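Local coordinates for protein enolase (alpha proteobacterium BAL199, PDB 3UGV) that probably catalyses a magnesium-dependent reaction of the enolase superfamily, its fold being that of the mandelate racemase and muconate lactonizing enzymes, though its substrate is not established, at residues F[353-358]-F[382-387]; F[329-334]-F[375-380]. One frame throughout, in Å; residues are numbered along the deposited sequence.

Followed from the N terminus, the chain first lays down the antiparallel sheet of strands 30-47, 52-65 and 71-75 and then the parallel strands of the C-terminal domain. Further along, helix 330-337 opens contact 2; segment 353-358 opens contact 1. The chain then returns through strands 361-363 and 366-368, and segment 375-380 closes contact 2 before helix 381-387 closes contact 1. The two loops therefore cross, their segments alternating. Their centres lie about 13 Å apart, and they are joined directly: Gln357 N lies 2.9 Å from Asp378 O, probably as a hydrogen bond. Together they tie the last loop and helix 381-387 to helix 330-337 and the loop after strand 346-348, beside the N-terminal sheet.

Contact 1: residues F[353-358]-F[382-387]; sequences DPILQE and DVVAAN
Pro354 and Ile355 receive the last helix of the chain through two valines, and the contact across the two segments is apolar apart from one carbonyl oxygen. That oxygen, Pro354 O, is covered by the branched end of Val383: CG1 lies 3.3 Å from it, and CB and CG2 are close as well. With CG1 anti to the backbone N (chi1 178°), this methyl also reaches the ring of Pro354, 3.9 Å from CB. The second apolar meeting is a methyl-to-methyl touch, in which Ile355 CG2 lies 4.1 Å from Val384 CG2. The two side chains cross obliquely, and the CG1 branch of Ile355 leads away from the helix.

The arrangement is a short 3-10 turn, 353-355, packed against the C-terminal helix 381-387, which in turn runs beside the N-terminal sheet. Pro354 touches Leu40 of strand 30-47, while on strand 52-65 Ile355 touches Leu58 and Val384 touches Leu60, extending the apolar packing to the N-terminal domain.

Polar bonds tie each segment internally and to other parts of the same chain, such as the backbone bond of Ile355 with Asp380. In the turn, Leu356 N donates to Asp353 O over 3.0 Å. On the helix, the amide of Asn387 folds back, ND2 giving Val383 O a bond of 3.0 Å with an N-H...O angle of 158°. Asp380 OD1 caps the helix start by accepting from Val383 N.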
loop_
_atom_site.group_PDB
_atom_site.type_symbol
_atom_site.label_atom_id
_atom_site.label_comp_id
_atom_site.label_asym_id
_atom_site.label_seq_id
_atom_site.Cartn_x
_atom_site.Cartn_y
_atom_site.Cartn_z
ATOM N N ASP F 353 37.423 -25.481 -16.301
ATOM C CA ASP F 353 38.872 -25.612 -16.066
ATOM C C ASP F 353 39.681 -26.206 -17.230
ATOM O O ASP F 353 40.832 -25.821 -17.453
ATOM C CB ASP F 353 39.141 -26.444 -14.801
ATOM C CG ASP F 353 39.080 -25.615 -13.530
ATOM O OD1 ASP F 353 38.614 -24.455 -13.594
ATOM O OD2 ASP F 353 39.497 -26.127 -12.466
ATOM N N PRO F 354 39.100 -27.174 -17.956
ATOM C CA PRO F 354 39.901 -27.808 -19.009
ATOM C C PRO F 354 40.416 -26.843 -20.079
ATOM O O PRO F 354 41.493 -27.087 -20.614
ATOM C CB PRO F 354 38.938 -28.831 -19.610
ATOM C CG PRO F 354 38.047 -29.201 -18.465
ATOM C CD PRO F 354 37.860 -27.924 -17.680
ATOM N N ILE F 355 39.691 -25.768 -20.371
ATOM C CA ILE F 355 40.130 -24.829 -21.408
ATOM C C ILE F 355 41.019 -23.703 -20.872
ATOM O O ILE F 355 41.420 -22.817 -21.616
ATOM C CB ILE F 355 38.947 -24.245 -22.208
ATOM C CG1 ILE F 355 37.893 -23.667 -21.273
ATOM C CG2 ILE F 355 38.323 -25.311 -23.088
ATOM C CD1 ILE F 355 38.206 -22.284 -20.798
ATOM N N LEU F 356 41.318 -23.737 -19.578
ATOM C CA LEU F 356 42.245 -22.775 -18.997
ATOM C C LEU F 356 43.588 -23.443 -18.736
ATOM O O LEU F 356 43.650 -24.620 -18.364
ATOM C CB LEU F 356 41.714 -22.207 -17.674
ATOM C CG LEU F 356 40.338 -21.556 -17.590
ATOM C CD1 LEU F 356 40.088 -21.080 -16.159
ATOM C CD2 LEU F 356 40.246 -20.402 -18.576
ATOM N N GLN F 357 44.658 -22.679 -18.924
ATOM C CA GLN F 357 45.994 -23.136 -18.576
ATOM C C GLN F 357 46.146 -23.190 -17.068
ATOM O O GLN F 357 46.672 -24.159 -16.517
ATOM C CB GLN F 357 47.044 -22.205 -19.182
ATOM C CG GLN F 357 47.174 -22.359 -20.687
ATOM C CD GLN F 357 48.340 -21.587 -21.259
ATOM O OE1 GLN F 357 49.268 -21.210 -20.543
ATOM N NE2 GLN F 357 48.293 -21.333 -22.560
ATOM N N GLU F 358 45.653 -22.149 -16.406
ATOM C CA GLU F 358 45.827 -21.998 -14.977
ATOM C C GLU F 358 44.552 -21.483 -14.315
ATOM O O GLU F 358 44.397 -20.283 -14.091
ATOM C CB GLU F 358 46.987 -21.045 -14.713
ATOM C CG GLU F 358 47.664 -21.215 -13.366
ATOM C CD GLU F 358 49.002 -20.492 -13.312
ATOM O OE1 GLU F 358 49.178 -19.613 -12.441
ATOM O OE2 GLU F 358 49.878 -20.805 -14.150
ATOM N N ASP F 382 45.460 -26.969 -26.868
ATOM C CA ASP F 382 45.347 -28.407 -27.137
ATOM C C ASP F 382 43.948 -28.919 -26.788
ATOM O O ASP F 382 43.230 -29.466 -27.637
ATOM C CB ASP F 382 46.399 -29.199 -26.356
ATOM C CG ASP F 382 47.801 -28.996 -26.896
ATOM O OD1 ASP F 382 47.934 -28.643 -28.093
ATOM O OD2 ASP F 382 48.768 -29.196 -26.125
ATOM N N VAL F 383 43.569 -28.729 -25.530
ATOM C CA VAL F 383 42.241 -29.077 -25.066
ATOM C C VAL F 383 41.185 -28.399 -25.931
ATOM O O VAL F 383 40.161 -29.005 -26.255
ATOM C CB VAL F 383 42.043 -28.664 -23.604
ATOM C CG1 VAL F 383 40.640 -28.996 -23.153
ATOM C CG2 VAL F 383 43.062 -29.361 -22.716
ATOM N N VAL F 384 41.431 -27.142 -26.302
ATOM C CA VAL F 384 40.499 -26.430 -27.173
ATOM C C VAL F 384 40.315 -27.143 -28.511
ATOM O O VAL F 384 39.185 -27.327 -28.973
ATOM C CB VAL F 384 40.922 -24.962 -27.413
ATOM C CG1 VAL F 384 40.102 -24.338 -28.543
ATOM C CG2 VAL F 384 40.752 -24.168 -26.148
ATOM N N ALA F 385 41.421 -27.547 -29.131
ATOM C CA ALA F 385 41.360 -28.219 -30.433
ATOM C C ALA F 385 40.604 -29.542 -30.341
ATOM O O ALA F 385 39.745 -29.845 -31.179
ATOM C CB ALA F 385 42.759 -28.443 -30.984
ATOM N N ALA F 386 40.929 -30.319 -29.312
ATOM C CA ALA F 386 40.287 -31.607 -29.075
ATOM C C ALA F 386 38.776 -31.500 -28.822
ATOM O O ALA F 386 38.069 -32.511 -28.831
ATOM C CB ALA F 386 40.978 -32.335 -27.912
ATOM N N ASN F 387 38.272 -30.285 -28.615
ATOM C CA ASN F 387 36.862 -30.114 -28.249
ATOM C C ASN F 387 36.087 -29.077 -29.058
ATOM O O ASN F 387 34.888 -28.853 -28.824
ATOM C CB ASN F 387 36.729 -29.826 -26.750
ATOM C CG ASN F 387 37.036 -31.032 -25.912
ATOM O OD1 ASN F 387 36.232 -31.965 -25.839
ATOM N ND2 ASN F 387 38.213 -31.043 -25.292
#

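Contact 2: residues F[329-334]-F[375-380]; sequences YPEVGA and LGLDWD
Leu375 leans against the first turn of helix 330-337, and its side chain can be followed outward to Val332. From CB, which points toward the helix, the chain passes to CG, set beside the backbone N and anti to the carbonyl carbon (chi1 -64°). There it forks into two methyls that both rest on Val332. Leu375 CD1 lies 3.8 Å from Val332 CG2. CD2 touches the same methyl and goes deeper, to 3.7 Å from Val332 CA, so that the fork covers the helix backbone as well as the valine tip.

Beside this pair, Leu377 presents one branch to Glu331: Leu377 CD2 lies 3.9 Å from Glu331 CG, the two side chains crossing at about a right angle. Glu331 meets the leucine through its aliphatic part. A bend at chi2 (77°) sets the carboxylate off the line of that part, and OE1 is satisfied by a hydrogen bond with Tyr74 OH.

The segment 375-380 has no regular secondary structure. Its backbone is tied outward, Leu375 N to Asp137 OD1 and Leu375 O to Tyr360 OH.

In this superfamily a C-terminal barrel domain packs against an N-terminal capping domain, and the contact probably belongs to that arrangement: it joins a helix of the C-terminal domain to the loop leading into the final helix, 381-387. It is flanked by helix 301-304, whose Phe301 touches Val332, and by strand 71-75 of the N-terminal sheet, whose Tyr74 touches Leu377.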
loop_
_atom_site.group_PDB
_atom_site.type_symbol
_atom_site.label_atom_id
_atom_site.label_comp_id
_atom_site.label_asym_id
_atom_site.label_seq_id
_atom_site.Cartn_x
_atom_site.Cartn_y
_atom_site.Cartn_z
ATOM N N TYR F 329 30.934 -18.544 -13.951
ATOM C CA TYR F 329 32.038 -17.622 -14.236
ATOM C C TYR F 329 32.862 -17.268 -13.012
ATOM O O TYR F 329 32.952 -16.101 -12.641
ATOM C CB TYR F 329 31.511 -16.337 -14.882
ATOM C CG TYR F 329 30.560 -16.600 -16.022
ATOM C CD1 TYR F 329 31.030 -16.730 -17.316
ATOM C CD2 TYR F 329 29.197 -16.732 -15.796
ATOM C CE1 TYR F 329 30.173 -16.981 -18.365
ATOM C CE2 TYR F 329 28.324 -16.989 -16.841
ATOM C CZ TYR F 329 28.821 -17.114 -18.127
ATOM O OH TYR F 329 27.972 -17.359 -19.180
ATOM N N PRO F 330 33.490 -18.272 -12.396
ATOM C CA PRO F 330 34.196 -18.085 -11.124
ATOM C C PRO F 330 35.308 -17.053 -11.244
ATOM O O PRO F 330 35.564 -16.317 -10.285
ATOM C CB PRO F 330 34.770 -19.478 -10.825
ATOM C CG PRO F 330 33.922 -20.400 -11.594
ATOM C CD PRO F 330 33.501 -19.673 -12.832
ATOM N N GLU F 331 35.948 -16.970 -12.406
ATOM C CA GLU F 331 37.034 -15.994 -12.567
ATOM C C GLU F 331 36.557 -14.536 -12.565
ATOM O O GLU F 331 37.001 -13.753 -11.727
ATOM C CB GLU F 331 37.904 -16.301 -13.790
ATOM C CG GLU F 331 38.519 -17.689 -13.751
ATOM C CD GLU F 331 37.517 -18.775 -14.115
ATOM O OE1 GLU F 331 36.488 -18.461 -14.754
ATOM O OE2 GLU F 331 37.755 -19.944 -13.757
ATOM N N VAL F 332 35.669 -14.169 -13.490
ATOM C CA VAL F 332 35.080 -12.835 -13.468
ATOM C C VAL F 332 34.401 -12.661 -12.123
ATOM O O VAL F 332 34.493 -11.608 -11.480
ATOM C CB VAL F 332 34.014 -12.629 -14.564
ATOM C CG1 VAL F 332 33.526 -11.190 -14.547
ATOM C CG2 VAL F 332 34.567 -12.974 -15.932
ATOM N N GLY F 333 33.725 -13.719 -11.691
ATOM C CA GLY F 333 33.082 -13.721 -10.390
ATOM C C GLY F 333 33.990 -13.269 -9.254
ATOM O O GLY F 333 33.672 -12.326 -8.517
ATOM N N ALA F 334 35.128 -13.937 -9.098
ATOM C CA ALA F 334 36.031 -13.577 -8.009
ATOM C C ALA F 334 36.518 -12.123 -8.124
ATOM O O ALA F 334 36.640 -11.415 -7.111
ATOM C CB ALA F 334 37.200 -14.562 -7.920
ATOM N N LEU F 375 41.608 -10.705 -16.458
ATOM C CA LEU F 375 41.075 -11.905 -15.819
ATOM C C LEU F 375 42.144 -12.985 -15.716
ATOM O O LEU F 375 41.911 -14.043 -15.131
ATOM C CB LEU F 375 39.894 -12.451 -16.617
ATOM C CG LEU F 375 38.662 -11.543 -16.695
ATOM C CD1 LEU F 375 37.711 -12.039 -17.757
ATOM C CD2 LEU F 375 37.993 -11.488 -15.337
ATOM N N GLY F 376 43.311 -12.712 -16.293
ATOM C CA GLY F 376 44.403 -13.670 -16.328
ATOM C C GLY F 376 44.051 -15.006 -16.962
ATOM O O GLY F 376 44.483 -16.054 -16.489
ATOM N N LEU F 377 43.259 -14.979 -18.026
ATOM C CA LEU F 377 42.899 -16.216 -18.716
ATOM C C LEU F 377 43.845 -16.480 -19.877
ATOM O O LEU F 377 44.130 -15.584 -20.674
ATOM C CB LEU F 377 41.459 -16.165 -19.248
ATOM C CG LEU F 377 40.273 -16.064 -18.289
ATOM C CD1 LEU F 377 39.004 -16.206 -19.084
ATOM C CD2 LEU F 377 40.333 -17.123 -17.207
ATOM N N ASP F 378 44.320 -17.716 -19.978
ATOM C CA ASP F 378 45.072 -18.147 -21.152
ATOM C C ASP F 378 44.569 -19.520 -21.589
ATOM O O ASP F 378 44.535 -20.471 -20.794
ATOM C CB ASP F 378 46.574 -18.162 -20.858
ATOM C CG ASP F 378 47.076 -16.825 -20.337
ATOM O OD1 ASP F 378 47.335 -16.716 -19.120
ATOM O OD2 ASP F 378 47.193 -15.876 -21.137
ATOM N N TRP F 379 44.143 -19.618 -22.843
ATOM C CA TRP F 379 43.489 -20.833 -23.297
ATOM C C TRP F 379 44.476 -21.997 -23.379
ATOM O O TRP F 379 45.641 -21.814 -23.733
ATOM C CB TRP F 379 42.832 -20.635 -24.662
ATOM C CG TRP F 379 41.890 -19.472 -24.792
ATOM C CD1 TRP F 379 41.877 -18.553 -25.798
ATOM C CD2 TRP F 379 40.806 -19.121 -23.917
ATOM N NE1 TRP F 379 40.868 -17.645 -25.601
ATOM C CE2 TRP F 379 40.192 -17.969 -24.456
ATOM C CE3 TRP F 379 40.304 -19.659 -22.731
ATOM C CZ2 TRP F 379 39.098 -17.342 -23.849
ATOM C CZ3 TRP F 379 39.211 -19.035 -22.127
ATOM C CH2 TRP F 379 38.627 -17.887 -22.689
ATOM N N ASP F 380 44.004 -23.192 -23.043
ATOM C CA ASP F 380 44.755 -24.410 -23.305
ATOM C C ASP F 380 44.398 -24.902 -24.707
ATOM O O ASP F 380 43.472 -25.702 -24.882
ATOM C CB ASP F 380 44.436 -25.476 -22.259
ATOM C CG ASP F 380 45.290 -26.718 -22.411
ATOM O OD1 ASP F 380 45.513 -27.146 -23.563
ATOM O OD2 ASP F 380 45.737 -27.260 -21.376
#